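Local atomic coordinates of DNA mismatch repair protein MUTS (Thermus aquaticus, PDB entry 1FW6), a protein that takes part in the repair of mismatches in DNA, probably by recognising the mismatch itself, and has a weak ATPase activity. Residues P295-G300 with L602-S607; E177-P182 with G222-Y227. All coordinates share one frame; numbering follows the deposited sequence.

Contact 1: P295-G300 with L602-S607; sequences PLLDRG and LAQVGS
Gln-604, at the Schellman motif that ends helix 589-603 in the ATPase part of the chain, meets Pro-295 and Leu-296, which lie just before helix 299-314 in MutS domain III. The motif itself consists of Ser-607 N bonded to Leu-602 O and Gly-606 N bonded to Ala-603 O. Gly-606 carries the positive phi, 92°, where a side chain would press on the carbonyl O of Val-605.

Gln-604, the first residue to leave helical geometry, offers its backbone carbonyl and its side-chain amide to the extended backbone at Leu-296. Leu-296 N gives a weak bond to Gln-604 O at 2.9 Å, and Gln-604 NE2 returns a better one to Leu-296 O at 3.1 Å, with an N-H...O angle of 160°. The donor lies in the carbonyl plane of Leu-296, and the acceptor lies close to the plane of the Gln-604 amide. The chain of Gln-604 is extended beyond CG (chi2 178°); it runs alongside Leu-296 O and brings NE2 to it. At its other end the amide is held by OE1, which accepts from Phe-619 N. Glutamine thus suits this buried place by serving a carbonyl and an N-H at once. With an alanine here, Leu-296 O and Phe-619 N would probably both lose their side-chain mate.

Apolar contacts flank the polar pair: Leu-296 packs on Leu-302 of helix 299-314, the helix that follows it, while Pro-295 CB lies 4.2 Å from Gln-604 CB and Pro-295 CA 4.5 Å from Val-605 CG2.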
ATOM      1  N   PRO C 295       3.101 -25.012 -20.282  1.00 24.92           N
ATOM      2  CA  PRO C 295       3.399 -26.431 -20.073  1.00 23.76           C
ATOM      3  C   PRO C 295       3.492 -27.118 -21.425  1.00 23.48           C
ATOM      4  O   PRO C 295       2.826 -26.714 -22.376  1.00 22.15           O
ATOM      5  CB  PRO C 295       2.200 -26.926 -19.267  1.00 24.07           C
ATOM      6  CG  PRO C 295       1.698 -25.690 -18.573  1.00 25.14           C
ATOM      7  CD  PRO C 295       1.838 -24.630 -19.620  1.00 25.77           C
ATOM      8  N   LEU C 296       4.311 -28.156 -21.509  1.00 23.92           N
ATOM      9  CA  LEU C 296       4.490 -28.887 -22.755  1.00 24.25           C
ATOM     10  C   LEU C 296       3.354 -29.862 -23.071  1.00 26.15           C
ATOM     11  O   LEU C 296       2.652 -30.343 -22.187  1.00 25.65           O
ATOM     12  CB  LEU C 296       5.806 -29.665 -22.718  1.00 21.18           C
ATOM     13  CG  LEU C 296       7.085 -28.879 -22.463  1.00 20.20           C
ATOM     14  CD1 LEU C 296       8.286 -29.812 -22.463  1.00 16.61           C
ATOM     15  CD2 LEU C 296       7.222 -27.810 -23.518  1.00 18.67           C
ATOM     16  N   LEU C 297       3.194 -30.156 -24.355  1.00 28.54           N
ATOM     17  CA  LEU C 297       2.180 -31.093 -24.809  1.00 30.11           C
ATOM     18  C   LEU C 297       2.873 -32.395 -25.204  1.00 31.70           C
ATOM     19  O   LEU C 297       2.272 -33.465 -25.161  1.00 32.54           O
ATOM     20  CB  LEU C 297       1.451 -30.542 -26.047  1.00 28.52           C
ATOM     21  CG  LEU C 297       0.551 -29.309 -25.960  1.00 27.16           C
ATOM     22  CD1 LEU C 297       0.111 -28.890 -27.345  1.00 24.21           C
ATOM     23  CD2 LEU C 297      -0.652 -29.628 -25.102  1.00 27.16           C
ATOM     24  N   ASP C 298       4.148 -32.294 -25.573  1.00 33.06           N
ATOM     25  CA  ASP C 298       4.914 -33.443 -26.044  1.00 34.60           C
ATOM     26  C   ASP C 298       5.593 -34.335 -25.010  1.00 34.31           C
ATOM     27  O   ASP C 298       6.447 -33.900 -24.240  1.00 34.13           O
ATOM     28  CB  ASP C 298       5.923 -32.946 -27.075  1.00 37.15           C
ATOM     29  CG  ASP C 298       5.250 -32.160 -28.205  1.00 41.34           C
ATOM     30  OD1 ASP C 298       4.602 -32.806 -29.068  1.00 40.66           O
ATOM     31  OD2 ASP C 298       5.348 -30.900 -28.215  1.00 42.35           O
ATOM     32  N   ARG C 299       5.198 -35.603 -25.030  1.00 34.06           N
ATOM     33  CA  ARG C 299       5.695 -36.636 -24.127  1.00 34.57           C
ATOM     34  C   ARG C 299       7.223 -36.705 -24.052  1.00 33.24           C
ATOM     35  O   ARG C 299       7.820 -36.654 -22.970  1.00 31.45           O
ATOM     36  CB  ARG C 299       5.136 -37.981 -24.591  1.00 36.61           C
ATOM     37  CG  ARG C 299       5.244 -39.152 -23.629  1.00 37.89           C
ATOM     38  CD  ARG C 299       4.670 -40.372 -24.341  1.00 42.51           C
ATOM     39  NE  ARG C 299       4.399 -41.501 -23.462  1.00 46.35           N
ATOM     40  CZ  ARG C 299       5.324 -42.130 -22.751  1.00 49.29           C
ATOM     41  NH1 ARG C 299       6.587 -41.731 -22.821  1.00 51.90           N
ATOM     42  NH2 ARG C 299       4.992 -43.156 -21.976  1.00 51.39           N
ATOM     43  N   GLY C 300       7.849 -36.833 -25.211  1.00 31.62           N
ATOM     44  CA  GLY C 300       9.292 -36.919 -25.252  1.00 30.12           C
ATOM     45  C   GLY C 300      10.022 -35.888 -24.410  1.00 29.86           C
ATOM     46  O   GLY C 300      10.638 -36.239 -23.400  1.00 31.73           O
ATOM     47  N   LEU C 602       1.597 -29.671 -12.997  1.00 20.34           N
ATOM     48  CA  LEU C 602       2.972 -29.929 -12.582  1.00 18.67           C
ATOM     49  C   LEU C 602       3.629 -30.966 -13.484  1.00 17.45           C
ATOM     50  O   LEU C 602       4.753 -30.780 -13.926  1.00 17.69           O
ATOM     51  CB  LEU C 602       3.014 -30.409 -11.129  1.00 18.75           C
ATOM     52  CG  LEU C 602       2.856 -29.327 -10.064  1.00 18.29           C
ATOM     53  CD1 LEU C 602       2.767 -29.933  -8.672  1.00 16.25           C
ATOM     54  CD2 LEU C 602       4.025 -28.404 -10.166  1.00 17.80           C
ATOM     55  N   ALA C 603       2.926 -32.060 -13.743  1.00 16.29           N
ATOM     56  CA  ALA C 603       3.450 -33.117 -14.599  1.00 15.99           C
ATOM     57  C   ALA C 603       3.833 -32.581 -15.972  1.00 17.15           C
ATOM     58  O   ALA C 603       4.976 -32.747 -16.425  1.00 16.22           O
ATOM     59  CB  ALA C 603       2.416 -34.227 -14.748  1.00 15.51           C
ATOM     60  N   GLN C 604       2.889 -31.934 -16.643  1.00 17.56           N
ATOM     61  CA  GLN C 604       3.178 -31.398 -17.963  1.00 19.10           C
ATOM     62  C   GLN C 604       4.087 -30.173 -17.962  1.00 19.13           C
ATOM     63  O   GLN C 604       4.002 -29.319 -18.845  1.00 20.82           O
ATOM     64  CB  GLN C 604       1.882 -31.107 -18.708  1.00 19.32           C
ATOM     65  CG  GLN C 604       1.205 -32.377 -19.201  1.00 21.22           C
ATOM     66  CD  GLN C 604      -0.096 -32.104 -19.907  1.00 22.04           C
ATOM     67  OE1 GLN C 604      -1.176 -32.344 -19.365  1.00 24.21           O
ATOM     68  NE2 GLN C 604      -0.005 -31.584 -21.116  1.00 21.38           N
ATOM     69  N   VAL C 605       4.960 -30.099 -16.963  1.00 17.67           N
ATOM     70  CA  VAL C 605       5.926 -29.016 -16.848  1.00 16.00           C
ATOM     71  C   VAL C 605       7.249 -29.696 -16.547  1.00 14.77           C
ATOM     72  O   VAL C 605       8.303 -29.062 -16.525  1.00 13.79           O
ATOM     73  CB  VAL C 605       5.555 -28.020 -15.717  1.00 17.28           C
ATOM     74  CG1 VAL C 605       6.443 -28.220 -14.482  1.00 17.74           C
ATOM     75  CG2 VAL C 605       5.678 -26.625 -16.229  1.00 15.85           C
ATOM     76  N   GLY C 606       7.171 -31.006 -16.317  1.00 14.37           N
ATOM     77  CA  GLY C 606       8.357 -31.801 -16.061  1.00 14.66           C
ATOM     78  C   GLY C 606       8.756 -31.978 -14.617  1.00 16.55           C
ATOM     79  O   GLY C 606       9.854 -32.444 -14.336  1.00 17.85           O
ATOM     80  N   SER C 607       7.874 -31.613 -13.696  1.00 16.45           N
ATOM     81  CA  SER C 607       8.179 -31.741 -12.287  1.00 15.76           C
ATOM     82  C   SER C 607       7.511 -32.960 -11.687  1.00 17.68           C
ATOM     83  O   SER C 607       6.515 -33.442 -12.210  1.00 19.38           O
ATOM     84  CB  SER C 607       7.704 -30.494 -11.546  1.00 14.88           C
ATOM     85  OG  SER C 607       7.291 -30.810 -10.229  1.00  9.04           O
TER

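Contact 2: E177-P182 with G222-Y227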
ATOM      1  N   GLU C 177       4.488  -3.056 -18.503  1.00 28.38           N
ATOM      2  CA  GLU C 177       4.213  -1.811 -19.216  1.00 29.15           C
ATOM      3  C   GLU C 177       3.683  -2.158 -20.592  1.00 29.11           C
ATOM      4  O   GLU C 177       4.227  -3.035 -21.256  1.00 29.26           O
ATOM      5  CB  GLU C 177       5.490  -0.983 -19.359  1.00 29.05           C
ATOM      6  CG  GLU C 177       5.259   0.456 -19.799  1.00 28.20           C
ATOM      7  CD  GLU C 177       6.562   1.203 -20.043  1.00 29.34           C
ATOM      8  OE1 GLU C 177       7.622   0.754 -19.560  1.00 30.14           O
ATOM      9  OE2 GLU C 177       6.530   2.253 -20.710  1.00 29.61           O
ATOM     10  N   VAL C 178       2.632  -1.474 -21.031  1.00 28.71           N
ATOM     11  CA  VAL C 178       2.075  -1.791 -22.325  1.00 29.71           C
ATOM     12  C   VAL C 178       1.946  -0.651 -23.323  1.00 31.29           C
ATOM     13  O   VAL C 178       1.531   0.456 -22.999  1.00 30.70           O
ATOM     14  CB  VAL C 178       0.710  -2.492 -22.171  1.00 29.63           C
ATOM     15  CG1 VAL C 178       0.019  -2.621 -23.523  1.00 30.00           C
ATOM     16  CG2 VAL C 178       0.916  -3.875 -21.596  1.00 29.20           C
ATOM     17  N   LEU C 179       2.321  -0.956 -24.559  1.00 33.44           N
ATOM     18  CA  LEU C 179       2.247  -0.016 -25.659  1.00 35.35           C
ATOM     19  C   LEU C 179       1.010  -0.418 -26.444  1.00 36.83           C
ATOM     20  O   LEU C 179       0.878  -1.582 -26.820  1.00 38.12           O
ATOM     21  CB  LEU C 179       3.492  -0.154 -26.527  1.00 35.15           C
ATOM     22  CG  LEU C 179       4.760   0.212 -25.761  1.00 36.21           C
ATOM     23  CD1 LEU C 179       5.995   0.035 -26.648  1.00 36.08           C
ATOM     24  CD2 LEU C 179       4.636   1.652 -25.266  1.00 35.94           C
ATOM     25  N   LEU C 180       0.093   0.525 -26.660  1.00 37.35           N
ATOM     26  CA  LEU C 180      -1.136   0.244 -27.404  1.00 37.28           C
ATOM     27  C   LEU C 180      -1.121   0.986 -28.729  1.00 37.99           C
ATOM     28  O   LEU C 180      -0.869   2.189 -28.775  1.00 38.16           O
ATOM     29  CB  LEU C 180      -2.373   0.651 -26.592  1.00 36.89           C
ATOM     30  CG  LEU C 180      -2.722  -0.166 -25.334  1.00 36.92           C
ATOM     31  CD1 LEU C 180      -3.771   0.559 -24.495  1.00 34.76           C
ATOM     32  CD2 LEU C 180      -3.225  -1.537 -25.740  1.00 35.96           C
ATOM     33  N   ALA C 181      -1.379   0.250 -29.808  1.00 38.77           N
ATOM     34  CA  ALA C 181      -1.390   0.816 -31.151  1.00 39.40           C
ATOM     35  C   ALA C 181      -2.399   1.959 -31.237  1.00 40.45           C
ATOM     36  O   ALA C 181      -3.348   2.010 -30.455  1.00 41.54           O
ATOM     37  CB  ALA C 181      -1.735  -0.268 -32.165  1.00 37.76           C
ATOM     38  N   PRO C 182      -2.207   2.888 -32.195  1.00 40.41           N
ATOM     39  CA  PRO C 182      -3.091   4.041 -32.397  1.00 39.97           C
ATOM     40  C   PRO C 182      -4.581   3.699 -32.319  1.00 40.84           C
ATOM     41  O   PRO C 182      -5.322   4.291 -31.532  1.00 39.32           O
ATOM     42  CB  PRO C 182      -2.694   4.528 -33.784  1.00 40.20           C
ATOM     43  CG  PRO C 182      -1.245   4.225 -33.840  1.00 40.49           C
ATOM     44  CD  PRO C 182      -1.177   2.837 -33.250  1.00 40.31           C
ATOM     45  N   GLY C 222       7.814  -3.157 -34.053  1.00 31.07           N
ATOM     46  CA  GLY C 222       8.395  -1.847 -34.247  1.00 30.68           C
ATOM     47  C   GLY C 222       8.158  -0.968 -33.037  1.00 30.33           C
ATOM     48  O   GLY C 222       9.065  -0.277 -32.562  1.00 29.29           O
ATOM     49  N   ALA C 223       6.932  -0.993 -32.532  1.00 30.52           N
ATOM     50  CA  ALA C 223       6.584  -0.175 -31.372  1.00 32.39           C
ATOM     51  C   ALA C 223       7.561  -0.454 -30.226  1.00 32.78           C
ATOM     52  O   ALA C 223       8.107   0.476 -29.608  1.00 32.70           O
ATOM     53  CB  ALA C 223       5.147  -0.469 -30.939  1.00 32.02           C
ATOM     54  N   LEU C 224       7.772  -1.743 -29.959  1.00 31.78           N
ATOM     55  CA  LEU C 224       8.680  -2.190 -28.917  1.00 31.02           C
ATOM     56  C   LEU C 224      10.054  -1.613 -29.163  1.00 30.60           C
ATOM     57  O   LEU C 224      10.612  -0.924 -28.315  1.00 30.16           O
ATOM     58  CB  LEU C 224       8.781  -3.721 -28.904  1.00 30.32           C
ATOM     59  CG  LEU C 224       7.729  -4.507 -28.124  1.00 30.01           C
ATOM     60  CD1 LEU C 224       8.007  -5.991 -28.250  1.00 29.11           C
ATOM     61  CD2 LEU C 224       7.766  -4.090 -26.660  1.00 28.62           C
ATOM     62  N   LEU C 225      10.594  -1.903 -30.338  1.00 31.30           N
ATOM     63  CA  LEU C 225      11.921  -1.435 -30.703  1.00 31.24           C
ATOM     64  C   LEU C 225      12.018   0.076 -30.628  1.00 31.35           C
ATOM     65  O   LEU C 225      12.963   0.606 -30.056  1.00 32.40           O
ATOM     66  CB  LEU C 225      12.280  -1.931 -32.107  1.00 30.19           C
ATOM     67  CG  LEU C 225      12.594  -3.429 -32.233  1.00 29.12           C
ATOM     68  CD1 LEU C 225      12.677  -3.836 -33.701  1.00 26.75           C
ATOM     69  CD2 LEU C 225      13.907  -3.720 -31.505  1.00 26.47           C
ATOM     70  N   ALA C 226      11.034   0.767 -31.191  1.00 31.97           N
ATOM     71  CA  ALA C 226      11.025   2.226 -31.188  1.00 32.42           C
ATOM     72  C   ALA C 226      11.138   2.765 -29.764  1.00 33.06           C
ATOM     73  O   ALA C 226      12.041   3.552 -29.453  1.00 33.22           O
ATOM     74  CB  ALA C 226       9.750   2.728 -31.834  1.00 32.61           C
ATOM     75  N   TYR C 227      10.218   2.329 -28.908  1.00 32.58           N
ATOM     76  CA  TYR C 227      10.173   2.745 -27.511  1.00 32.49           C
ATOM     77  C   TYR C 227      11.479   2.393 -26.769  1.00 33.60           C
ATOM     78  O   TYR C 227      12.167   3.275 -26.258  1.00 33.39           O
ATOM     79  CB  TYR C 227       8.968   2.079 -26.829  1.00 31.10           C
ATOM     80  CG  TYR C 227       8.481   2.758 -25.568  1.00 29.70           C
ATOM     81  CD1 TYR C 227       7.722   3.920 -25.620  1.00 30.61           C
ATOM     82  CD2 TYR C 227       8.776   2.234 -24.320  1.00 31.07           C
ATOM     83  CE1 TYR C 227       7.267   4.540 -24.449  1.00 30.48           C
ATOM     84  CE2 TYR C 227       8.330   2.843 -23.147  1.00 30.78           C
ATOM     85  CZ  TYR C 227       7.577   3.992 -23.215  1.00 31.10           C
ATOM     86  OH  TYR C 227       7.137   4.580 -22.041  1.00 31.77           O
TER
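Leu-179, on strand 177-180, points at helix 215-232 and divides its two methyls between the ring of Tyr-227 and the helix backbone. CD2 sits over the centre of one ring face, 3.9 Å from the centroid, in a CH-pi contact 13° off the ring normal. CD1 reaches past it to Tyr-227 CB at 3.6 Å, then touches Ala-223 CB at 4.4 Å and the end of Leu-224. A branched leucine fits because it can serve both partners, and the small Ala-223 lets the strand side chain come close to the helix.

With chi1 at -159°, the Tyr-227 ring swings away from its own backbone N and across to the strand. Glu-177 meets its hydroxyl from the opposite direction on a fully extended chain, the carboxylate and ring planes being 79° apart. Tyr-227 OH gives a weak hydrogen bond to Glu-177 OE2 at 2.7 Å, though OE2 is less surely placed. Ser-203 OG of the neighbouring strand 201-203 also bonds OE2; the firmer hold on this buried carboxylate is at OE1, which accepts from Gly-119 N and Thr-117 OG1.

On the other face of the sheet Val-178 and Leu-180 pack against helix 188-197. A central sheet covered by helices on both faces, with strands ordered 3-2-1-4-5 and the second antiparallel to the rest, is the mark of the RNase H-like fold of MutS domain II, with 177-180 as fourth strand.

In the fold
The two contacts lie in separate parts of the chain and do not touch: their centres are 33 Å apart and their nearest atoms about 21 Å. They follow in series, contact 2 closing before contact 1 opens. Contact 2 joins a sheet to the helix packed on one of its faces, within a single domain, whereas contact 1 joins the helical MutS domain III to the ATPase domain. Neither meets the bound DNA, whose nearest atom is about 26 Å from contact 2 and about 45 Å from contact 1. Helix 589-603 starts at Lys-589, part of the ADP pocket and P-loop, and its last turn enters contact 1 at 602-603, which itself lies away from the nucleotide.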